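Local coordinates for ABC transporter substrate-binding protein (PDB 6TFX) that binds the opine mannopinic acid as the periplasmic solute-binding component of an ABC import system in Agrobacterium, at residues S294-G302 with F389-Y400; F214-N225 with T463-W472. All blocks are in the same frame, centred on the assembly; numbering follows the deposited sequence.

Contact 1. Residues S294-G302 with F389-Y400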
loop_
_atom_site.group_PDB
_atom_site.type_symbol
_atom_site.label_atom_id
_atom_site.label_comp_id
_atom_site.label_asym_id
_atom_site.label_seq_id
_atom_site.Cartn_x
_atom_site.Cartn_y
_atom_site.Cartn_z
ATOM N N SER A 294 -16.775 4.766 -6.301
ATOM C CA SER A 294 -16.349 3.644 -7.139
ATOM C C SER A 294 -15.512 2.688 -6.316
ATOM O O SER A 294 -15.360 2.881 -5.086
ATOM C CB SER A 294 -15.609 4.106 -8.398
ATOM O OG SER A 294 -15.496 3.009 -9.303
ATOM N N VAL A 295 -14.955 1.664 -6.972
ATOM C CA VAL A 295 -14.234 0.594 -6.311
ATOM C C VAL A 295 -12.713 0.686 -6.453
ATOM O O VAL A 295 -12.004 -0.269 -6.126
ATOM C CB VAL A 295 -14.772 -0.780 -6.782
ATOM C CG1 VAL A 295 -16.205 -0.998 -6.286
ATOM C CG2 VAL A 295 -14.689 -0.907 -8.314
ATOM N N ILE A 296 -12.219 1.839 -6.902
ATOM C CA ILE A 296 -10.801 2.161 -6.969
ATOM C C ILE A 296 -10.626 3.568 -6.384
ATOM O O ILE A 296 -11.581 4.350 -6.390
ATOM C CB ILE A 296 -10.203 2.029 -8.394
ATOM C CG1 ILE A 296 -10.622 3.205 -9.312
ATOM C CG2 ILE A 296 -10.522 0.647 -9.010
ATOM C CD1 ILE A 296 -9.972 3.107 -10.698
ATOM N N PRO A 297 -9.429 3.906 -5.870
ATOM C CA PRO A 297 -9.247 5.244 -5.257
ATOM C C PRO A 297 -9.500 6.383 -6.251
ATOM O O PRO A 297 -9.266 6.228 -7.454
ATOM C CB PRO A 297 -7.797 5.224 -4.773
ATOM C CG PRO A 297 -7.501 3.737 -4.524
ATOM C CD PRO A 297 -8.210 3.077 -5.721
ATOM N N SER A 298 -9.985 7.529 -5.746
ATOM C CA SER A 298 -10.383 8.641 -6.632
ATOM C C SER A 298 -9.223 9.178 -7.457
ATOM O O SER A 298 -9.438 9.699 -8.560
ATOM C CB SER A 298 -11.058 9.759 -5.845
ATOM O OG SER A 298 -10.118 10.343 -4.961
ATOM N N ASN A 299 -7.994 9.052 -6.918
ATOM C CA ASN A 299 -6.796 9.531 -7.594
ATOM C C ASN A 299 -6.295 8.337 -8.423
ATOM O O ASN A 299 -5.386 7.601 -8.003
ATOM C CB ASN A 299 -5.777 9.984 -6.532
ATOM C CG ASN A 299 -4.312 9.876 -6.874
ATOM O OD1 ASN A 299 -3.548 9.134 -6.223
ATOM N ND2 ASN A 299 -3.897 10.601 -7.900
ATOM N N ASN A 300 -7.013 8.050 -9.493
ATOM C CA ASN A 300 -6.636 7.078 -10.493
ATOM C C ASN A 300 -6.998 7.605 -11.849
ATOM O O ASN A 300 -8.158 7.969 -12.072
ATOM C CB ASN A 300 -7.356 5.749 -10.326
ATOM C CG ASN A 300 -6.578 4.765 -9.524
ATOM O OD1 ASN A 300 -5.751 4.040 -10.049
ATOM N ND2 ASN A 300 -6.840 4.716 -8.242
ATOM N N LEU A 301 -6.061 7.481 -12.796
ATOM C CA LEU A 301 -6.412 7.721 -14.195
ATOM C C LEU A 301 -7.416 6.585 -14.501
ATOM O O LEU A 301 -7.120 5.417 -14.200
ATOM C CB LEU A 301 -5.165 7.554 -15.096
ATOM C CG LEU A 301 -5.428 7.452 -16.597
ATOM C CD1 LEU A 301 -6.003 8.736 -17.116
ATOM C CD2 LEU A 301 -4.135 7.146 -17.372
ATOM N N GLY A 302 -8.587 6.946 -15.036
ATOM C CA GLY A 302 -9.643 5.982 -15.332
ATOM C C GLY A 302 -10.722 5.861 -14.258
ATOM O O GLY A 302 -11.701 5.125 -14.427
ATOM N N PHE A 389 -0.370 2.338 -7.591
ATOM C CA PHE A 389 0.014 3.414 -8.535
ATOM C C PHE A 389 -1.271 4.003 -9.149
ATOM O O PHE A 389 -2.215 3.250 -9.411
ATOM C CB PHE A 389 0.923 2.890 -9.657
ATOM C CG PHE A 389 2.258 2.368 -9.195
ATOM C CD1 PHE A 389 3.047 3.107 -8.318
ATOM C CD2 PHE A 389 2.744 1.152 -9.662
ATOM C CE1 PHE A 389 4.295 2.624 -7.898
ATOM C CE2 PHE A 389 3.988 0.665 -9.233
ATOM C CZ PHE A 389 4.755 1.407 -8.356
ATOM N N PRO A 390 -1.293 5.323 -9.432
ATOM C CA PRO A 390 -2.548 5.974 -9.840
ATOM C C PRO A 390 -2.979 5.808 -11.296
ATOM O O PRO A 390 -3.312 6.804 -11.980
ATOM C CB PRO A 390 -2.308 7.453 -9.505
ATOM C CG PRO A 390 -0.809 7.619 -9.649
ATOM C CD PRO A 390 -0.246 6.316 -9.100
ATOM N N ILE A 391 -3.036 4.549 -11.744
ATOM C CA ILE A 391 -3.568 4.174 -13.051
ATOM C C ILE A 391 -4.517 3.028 -12.721
ATOM O O ILE A 391 -4.122 2.112 -12.004
ATOM C CB ILE A 391 -2.466 3.763 -14.041
ATOM C CG1 ILE A 391 -1.553 4.977 -14.380
ATOM C CG2 ILE A 391 -3.102 3.183 -15.306
ATOM C CD1 ILE A 391 -0.354 4.629 -15.227
ATOM N N ALA A 392 -5.781 3.105 -13.197
ATOM C CA ALA A 392 -6.802 2.107 -12.827
ATOM C C ALA A 392 -6.379 0.669 -13.004
ATOM O O ALA A 392 -6.840 -0.203 -12.240
ATOM C CB ALA A 392 -8.102 2.371 -13.572
ATOM N N ASP A 393 -5.520 0.385 -14.006
ATOM C CA ASP A 393 -5.076 -0.994 -14.257
ATOM C C ASP A 393 -4.524 -1.678 -13.008
ATOM O O ASP A 393 -4.738 -2.884 -12.825
ATOM C CB ASP A 393 -3.974 -1.040 -15.346
ATOM C CG ASP A 393 -3.476 -2.466 -15.552
ATOM O OD1 ASP A 393 -4.315 -3.357 -15.831
ATOM O OD2 ASP A 393 -2.251 -2.699 -15.406
ATOM N N TYR A 394 -3.814 -0.929 -12.147
ATOM C CA TYR A 394 -3.204 -1.570 -10.975
ATOM C C TYR A 394 -4.252 -2.015 -9.974
ATOM O O TYR A 394 -4.315 -3.202 -9.649
ATOM C CB TYR A 394 -2.144 -0.646 -10.336
ATOM C CG TYR A 394 -0.952 -0.519 -11.268
ATOM C CD1 TYR A 394 0.004 -1.525 -11.338
ATOM C CD2 TYR A 394 -0.866 0.528 -12.182
ATOM C CE1 TYR A 394 1.058 -1.465 -12.246
ATOM C CE2 TYR A 394 0.188 0.600 -13.103
ATOM C CZ TYR A 394 1.132 -0.417 -13.144
ATOM O OH TYR A 394 2.174 -0.403 -14.035
ATOM N N TYR A 395 -5.084 -1.091 -9.500
ATOM C CA TYR A 395 -6.098 -1.513 -8.513
ATOM C C TYR A 395 -7.033 -2.537 -9.127
ATOM O O TYR A 395 -7.366 -3.536 -8.490
ATOM C CB TYR A 395 -6.909 -0.300 -8.042
ATOM C CG TYR A 395 -7.215 -0.341 -6.560
ATOM C CD1 TYR A 395 -6.304 0.148 -5.628
ATOM C CD2 TYR A 395 -8.428 -0.844 -6.088
ATOM C CE1 TYR A 395 -6.596 0.156 -4.261
ATOM C CE2 TYR A 395 -8.727 -0.843 -4.719
ATOM C CZ TYR A 395 -7.806 -0.341 -3.809
ATOM O OH TYR A 395 -8.088 -0.355 -2.451
ATOM N N LEU A 396 -7.459 -2.319 -10.393
ATOM C CA LEU A 396 -8.404 -3.257 -10.996
ATOM C C LEU A 396 -7.818 -4.658 -11.147
ATOM O O LEU A 396 -8.486 -5.646 -10.851
ATOM C CB LEU A 396 -8.886 -2.747 -12.367
ATOM C CG LEU A 396 -9.774 -1.523 -12.310
ATOM C CD1 LEU A 396 -9.981 -0.974 -13.720
ATOM C CD2 LEU A 396 -11.161 -1.839 -11.650
ATOM N N THR A 397 -6.595 -4.750 -11.676
ATOM C CA THR A 397 -6.019 -6.074 -11.892
ATOM C C THR A 397 -5.807 -6.783 -10.554
ATOM O O THR A 397 -6.123 -7.967 -10.430
ATOM C CB THR A 397 -4.697 -5.967 -12.676
ATOM O OG1 THR A 397 -4.980 -5.413 -13.974
ATOM C CG2 THR A 397 -3.998 -7.316 -12.805
ATOM N N GLN A 398 -5.228 -6.078 -9.578
ATOM C CA GLN A 398 -4.866 -6.751 -8.320
ATOM C C GLN A 398 -6.047 -7.179 -7.458
ATOM O O GLN A 398 -6.006 -8.248 -6.830
ATOM C CB GLN A 398 -3.917 -5.832 -7.530
ATOM C CG GLN A 398 -2.597 -5.606 -8.313
ATOM C CD GLN A 398 -1.624 -4.767 -7.537
ATOM O OE1 GLN A 398 -1.587 -4.802 -6.318
ATOM N NE2 GLN A 398 -0.787 -4.026 -8.250
ATOM N N PHE A 399 -7.077 -6.334 -7.398
ATOM C CA PHE A 399 -8.220 -6.631 -6.530
ATOM C C PHE A 399 -9.380 -7.329 -7.241
ATOM O O PHE A 399 -10.195 -7.969 -6.542
ATOM C CB PHE A 399 -8.755 -5.328 -5.939
ATOM C CG PHE A 399 -7.904 -4.779 -4.834
ATOM C CD1 PHE A 399 -8.093 -5.202 -3.513
ATOM C CD2 PHE A 399 -6.880 -3.875 -5.109
ATOM C CE1 PHE A 399 -7.292 -4.698 -2.479
ATOM C CE2 PHE A 399 -6.044 -3.401 -4.080
ATOM C CZ PHE A 399 -6.279 -3.790 -2.765
ATOM N N TYR A 400 -9.521 -7.176 -8.572
ATOM C CA TYR A 400 -10.722 -7.661 -9.227
ATOM C C TYR A 400 -10.548 -8.577 -10.450
ATOM O O TYR A 400 -11.560 -9.140 -10.877
ATOM C CB TYR A 400 -11.621 -6.464 -9.619
ATOM C CG TYR A 400 -11.853 -5.499 -8.474
ATOM C CD1 TYR A 400 -12.470 -5.918 -7.291
ATOM C CD2 TYR A 400 -11.430 -4.170 -8.556
ATOM C CE1 TYR A 400 -12.657 -5.040 -6.224
ATOM C CE2 TYR A 400 -11.612 -3.287 -7.493
ATOM C CZ TYR A 400 -12.188 -3.735 -6.316
ATOM O OH TYR A 400 -12.368 -2.869 -5.263
HETATM O O HOH W 1 -4.518 1.908 -8.896
#
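Ile296 packs against Ala392, Tyr395 and Leu396 of 389-400, and following it outward gives the plan of the contact. Its CB packs on Tyr395 CB. There the side chain forks: chi1 of 75° sets CG1 between the backbone N and the carbonyl carbon and leaves CG2 anti to the latter, from where CG2 meets Leu396 CD2 at 3.7 Å. The other branch, extended at chi2 (177°), carries CD1 to the CB of Ala392, 3.5 Å away. Next along the chain, Pro297 lays its ring over one face of the Tyr395 ring, CD standing 3.5 Å from the centroid in a CH-pi contact. The opposite face is taken by Phe399, so the tyrosine is sandwiched, while its hydroxyl bonds to the backbone O of Ala386.

Polar groups hold both ends. Tyr400 OH donates to Val295 O (2.8 Å), using a lone pair in the carbonyl plane. At the other end, between inverse gamma turns centred on Asn299 and Pro390, Leu301 makes a single bridge with Ile391: its N gives a nearly straight bond (177°) to Pro390 O, and its O receives Ala392 N. Asn300 ND2 bonds back to Pro297 O at 3.0 Å, fixing the amide's rotation and turning OD1 toward a water 2.7 Å away, which accepts from Tyr395 N. The loop after strand 289-291 is thus packed onto helix 392-400 of this family 5 solute-binding fold. The chemistry implies that the Ala392 and Tyr395 amides find acceptors in the Leu301 carbonyl and a water, beside an apolar seam that the Tyr400 hydroxyl closes.

Contact 2. Residues F214-N225 with T463-W472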
loop_
_atom_site.group_PDB
_atom_site.type_symbol
_atom_site.label_atom_id
_atom_site.label_comp_id
_atom_site.label_asym_id
_atom_site.label_seq_id
_atom_site.Cartn_x
_atom_site.Cartn_y
_atom_site.Cartn_z
ATOM N N PHE A 214 4.182 10.444 22.732
ATOM C CA PHE A 214 4.399 11.663 21.950
ATOM C C PHE A 214 4.285 12.934 22.812
ATOM O O PHE A 214 5.122 13.833 22.688
ATOM C CB PHE A 214 3.419 11.715 20.763
ATOM C CG PHE A 214 3.631 12.885 19.839
ATOM C CD1 PHE A 214 4.675 12.884 18.921
ATOM C CD2 PHE A 214 2.816 14.013 19.919
ATOM C CE1 PHE A 214 4.873 13.969 18.071
ATOM C CE2 PHE A 214 3.001 15.088 19.044
ATOM C CZ PHE A 214 4.029 15.057 18.129
ATOM N N GLU A 215 3.260 13.019 23.674
ATOM C CA GLU A 215 3.081 14.213 24.513
ATOM C C GLU A 215 4.150 14.339 25.598
ATOM O O GLU A 215 4.498 15.463 25.957
ATOM C CB GLU A 215 1.655 14.333 25.090
ATOM C CG GLU A 215 1.210 13.250 26.055
ATOM C CD GLU A 215 -0.267 13.318 26.402
ATOM O OE1 GLU A 215 -0.600 13.815 27.503
ATOM O OE2 GLU A 215 -1.092 12.877 25.570
ATOM N N SER A 216 4.707 13.204 26.074
ATOM C CA SER A 216 5.764 13.186 27.095
ATOM C C SER A 216 7.164 13.502 26.533
ATOM O O SER A 216 8.123 13.593 27.302
ATOM C CB SER A 216 5.778 11.847 27.826
ATOM O OG SER A 216 6.201 10.803 26.966
ATOM N N GLY A 217 7.265 13.656 25.218
ATOM C CA GLY A 217 8.517 13.953 24.532
ATOM C C GLY A 217 9.373 12.741 24.213
ATOM O O GLY A 217 10.544 12.897 23.868
ATOM N N GLU A 218 8.814 11.522 24.325
ATOM C CA GLU A 218 9.561 10.294 24.005
ATOM C C GLU A 218 9.658 10.107 22.479
ATOM O O GLU A 218 10.563 9.420 22.000
ATOM C CB GLU A 218 8.861 9.048 24.574
ATOM C CG GLU A 218 8.889 8.908 26.083
ATOM C CD GLU A 218 7.992 7.809 26.620
ATOM O OE1 GLU A 218 7.881 6.743 25.968
ATOM O OE2 GLU A 218 7.397 8.020 27.702
ATOM N N LEU A 219 8.691 10.661 21.731
ATOM C CA LEU A 219 8.643 10.510 20.273
ATOM C C LEU A 219 8.738 11.840 19.573
ATOM O O LEU A 219 8.098 12.811 19.982
ATOM C CB LEU A 219 7.323 9.818 19.814
ATOM C CG LEU A 219 6.956 8.458 20.412
ATOM C CD1 LEU A 219 5.538 8.043 20.002
ATOM C CD2 LEU A 219 7.965 7.392 20.024
ATOM N N ASP A 220 9.476 11.873 18.469
ATOM C CA ASP A 220 9.534 13.061 17.630
ATOM C C ASP A 220 8.420 13.000 16.577
ATOM O O ASP A 220 8.013 14.030 16.032
ATOM C CB ASP A 220 10.892 13.134 16.941
ATOM C CG ASP A 220 12.023 13.149 17.953
ATOM O OD1 ASP A 220 12.098 14.123 18.744
ATOM O OD2 ASP A 220 12.825 12.172 17.970
ATOM N N VAL A 221 7.980 11.781 16.250
ATOM C CA VAL A 221 6.937 11.538 15.244
ATOM C C VAL A 221 6.018 10.460 15.764
ATOM O O VAL A 221 6.490 9.466 16.311
ATOM C CB VAL A 221 7.566 11.059 13.897
ATOM C CG1 VAL A 221 6.497 10.675 12.858
ATOM C CG2 VAL A 221 8.505 12.099 13.325
ATOM N N GLU A 222 4.710 10.606 15.519
ATOM C CA GLU A 222 3.782 9.537 15.861
ATOM C C GLU A 222 2.725 9.382 14.793
ATOM O O GLU A 222 2.245 10.380 14.234
ATOM C CB GLU A 222 3.146 9.706 17.244
ATOM C CG GLU A 222 2.070 10.779 17.316
ATOM C CD GLU A 222 0.966 10.574 18.337
ATOM O OE1 GLU A 222 0.340 11.584 18.721
ATOM O OE2 GLU A 222 0.715 9.419 18.745
ATOM N N GLN A 223 2.393 8.139 14.482
ATOM C CA GLN A 223 1.301 7.875 13.551
ATOM C C GLN A 223 -0.001 8.267 14.245
ATOM O O GLN A 223 -0.183 8.019 15.452
ATOM C CB GLN A 223 1.271 6.393 13.178
ATOM C CG GLN A 223 0.234 6.065 12.098
ATOM C CD GLN A 223 0.395 4.682 11.546
ATOM O OE1 GLN A 223 1.294 3.917 11.938
ATOM N NE2 GLN A 223 -0.475 4.327 10.582
ATOM N N GLY A 224 -0.891 8.871 13.483
ATOM C CA GLY A 224 -2.175 9.279 14.008
ATOM C C GLY A 224 -3.236 8.288 13.618
ATOM O O GLY A 224 -2.949 7.107 13.398
ATOM N N ASN A 225 -4.471 8.762 13.530
ATOM C CA ASN A 225 -5.553 7.917 13.043
ATOM C C ASN A 225 -6.469 8.774 12.154
ATOM O O ASN A 225 -6.112 9.913 11.807
ATOM C CB ASN A 225 -6.294 7.219 14.188
ATOM C CG ASN A 225 -7.079 8.143 15.077
ATOM O OD1 ASN A 225 -7.370 9.298 14.730
ATOM N ND2 ASN A 225 -7.484 7.628 16.239
ATOM N N THR A 463 -2.124 9.965 8.265
ATOM C CA THR A 463 -2.073 11.066 9.240
ATOM C C THR A 463 -0.929 10.797 10.199
ATOM O O THR A 463 -0.869 9.729 10.799
ATOM C CB THR A 463 -3.393 11.193 10.022
ATOM O OG1 THR A 463 -3.729 9.916 10.556
ATOM C CG2 THR A 463 -4.535 11.714 9.172
ATOM N N TRP A 464 -0.019 11.765 10.336
ATOM C CA TRP A 464 1.141 11.618 11.218
ATOM C C TRP A 464 1.451 12.946 11.873
ATOM O O TRP A 464 1.310 13.984 11.225
ATOM C CB TRP A 464 2.357 11.149 10.385
ATOM C CG TRP A 464 2.239 9.739 9.858
ATOM C CD1 TRP A 464 1.471 9.301 8.811
ATOM C CD2 TRP A 464 2.985 8.608 10.303
ATOM N NE1 TRP A 464 1.628 7.944 8.645
ATOM C CE2 TRP A 464 2.572 7.496 9.526
ATOM C CE3 TRP A 464 3.997 8.428 11.258
ATOM C CZ2 TRP A 464 3.131 6.227 9.683
ATOM C CZ3 TRP A 464 4.525 7.158 11.436
ATOM C CH2 TRP A 464 4.100 6.079 10.646
ATOM N N ALA A 465 1.822 12.922 13.165
ATOM C CA ALA A 465 2.150 14.159 13.874
ATOM C C ALA A 465 3.656 14.208 14.124
ATOM O O ALA A 465 4.296 13.170 14.288
ATOM C CB ALA A 465 1.422 14.213 15.204
ATOM N N ARG A 466 4.214 15.403 14.124
ATOM C CA ARG A 466 5.636 15.579 14.398
ATOM C C ARG A 466 5.798 16.870 15.167
ATOM O O ARG A 466 4.888 17.707 15.184
ATOM C CB ARG A 466 6.462 15.651 13.105
ATOM C CG ARG A 466 6.143 16.859 12.223
ATOM C CD ARG A 466 7.116 16.954 11.082
ATOM N NE ARG A 466 6.617 17.821 10.016
ATOM C CZ ARG A 466 6.927 19.106 9.892
ATOM N NH1 ARG A 466 7.707 19.698 10.786
ATOM N NH2 ARG A 466 6.441 19.815 8.885
ATOM N N LYS A 467 6.948 17.030 15.796
ATOM C CA LYS A 467 7.276 18.270 16.475
ATOM C C LYS A 467 7.813 19.228 15.397
ATOM O O LYS A 467 8.460 18.755 14.455
ATOM C CB LYS A 467 8.317 17.996 17.577
ATOM C CG LYS A 467 7.786 17.121 18.736
ATOM C CD LYS A 467 6.761 17.870 19.591
ATOM C CE LYS A 467 6.059 16.958 20.565
ATOM N NZ LYS A 467 4.959 17.664 21.266
ATOM N N ASN A 468 7.545 20.557 15.503
ATOM C CA ASN A 468 8.017 21.475 14.458
ATOM C C ASN A 468 9.554 21.643 14.430
ATOM O O ASN A 468 10.067 22.298 13.524
ATOM C CB ASN A 468 7.304 22.837 14.497
ATOM C CG ASN A 468 7.550 23.661 15.727
ATOM O OD1 ASN A 468 8.249 23.260 16.669
ATOM N ND2 ASN A 468 6.954 24.840 15.747
ATOM N N LYS A 469 10.281 21.035 15.397
ATOM C CA LYS A 469 11.748 21.041 15.413
ATOM C C LYS A 469 12.273 20.063 14.339
ATOM O O LYS A 469 13.456 20.094 14.020
ATOM C CB LYS A 469 12.292 20.659 16.802
ATOM C CG LYS A 469 11.960 19.246 17.283
ATOM C CD LYS A 469 12.567 18.987 18.664
ATOM C CE LYS A 469 11.908 17.829 19.376
ATOM N NZ LYS A 469 12.157 17.880 20.842
ATOM N N LEU A 470 11.415 19.158 13.832
ATOM C CA LEU A 470 11.862 18.190 12.830
ATOM C C LEU A 470 11.571 18.759 11.446
ATOM O O LEU A 470 10.472 19.244 11.221
ATOM C CB LEU A 470 11.092 16.864 13.025
ATOM C CG LEU A 470 11.344 15.749 11.965
ATOM C CD1 LEU A 470 12.816 15.329 11.918
ATOM C CD2 LEU A 470 10.511 14.547 12.260
ATOM N N GLY A 471 12.560 18.722 10.552
ATOM C CA GLY A 471 12.399 19.155 9.172
ATOM C C GLY A 471 12.584 17.975 8.233
ATOM O O GLY A 471 13.547 17.203 8.383
ATOM N N TRP A 472 11.656 17.780 7.274
ATOM C CA TRP A 472 11.803 16.659 6.349
ATOM C C TRP A 472 12.895 16.898 5.301
ATOM O O TRP A 472 13.471 15.937 4.796
ATOM C CB TRP A 472 10.492 16.362 5.609
ATOM C CG TRP A 472 9.318 16.025 6.485
ATOM C CD1 TRP A 472 8.109 16.653 6.499
ATOM C CD2 TRP A 472 9.214 14.928 7.409
ATOM N NE1 TRP A 472 7.263 16.039 7.397
ATOM C CE2 TRP A 472 7.911 14.970 7.963
ATOM C CE3 TRP A 472 10.091 13.906 7.819
ATOM C CZ2 TRP A 472 7.475 14.045 8.926
ATOM C CZ3 TRP A 472 9.666 13.008 8.795
ATOM C CH2 TRP A 472 8.375 13.090 9.342
HETATM O O HOH W 2 -1.782 7.123 8.939
#
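Gln223 lies flat against the indole of Trp464. Its CB sits over the six-membered ring, 3.7 Å from the centroid and 6° off the normal, and the extended chain (chi1 -174°, CG anti to the backbone N) carries the amide along the same face, its plane only 10° from the ring's. Val221, on the same side of the sheet, brings CG1 to the indole edge at CE3 (3.7 Å) and presses CG2 tightly on Leu470 CD2. Ala465 and Glu222 point to the other side, where Ala465 CB meets Phe214 CZ. Lys467 bends at chi2 to lay CE over the Phe214 ring, with NZ in an off-centre cation-pi contact and bonded to Asn240.

The backbones set this register: Glu222 and Ala465 exchange two hydrogen bonds, of 2.9 Å (Glu222 N to Ala465 O) and 2.8 Å (Ala465 N to Glu222 O). Lys467 N to Asp220 O and Gly224 N to Thr463 O extend the ladder either way. Farther out, Ala11 N holds Gln223 OE1, and Ser7 and Lys3 hold the Asp220 carboxylate. Strand 221-223 thus joins parallel strand 5-10 to antiparallel strand 454-467, the mixed sheet typical of a periplasmic binding protein lobe.

Contact 1 and contact 2 sit on opposite sides of the chain's centre, their centres 31 Å apart and their nearest atoms about 15 Å apart. In sequence, both segments of contact 1 fall within the 237 residues between the two segments of contact 2. Strand 240-255 is common ground: it pairs with strand 454-467 of contact 2, and its Leu250 and Leu252 pack on contact 1. Each approaches the bound opine from its own direction, the Tyr395 side chain being about 8 Å from the ligand and that of Gln223 about 6 Å. Contact 1 also borders a magnesium site that includes Cys418 and Cys453, with the ion about 6 Å from the Tyr400 side chain.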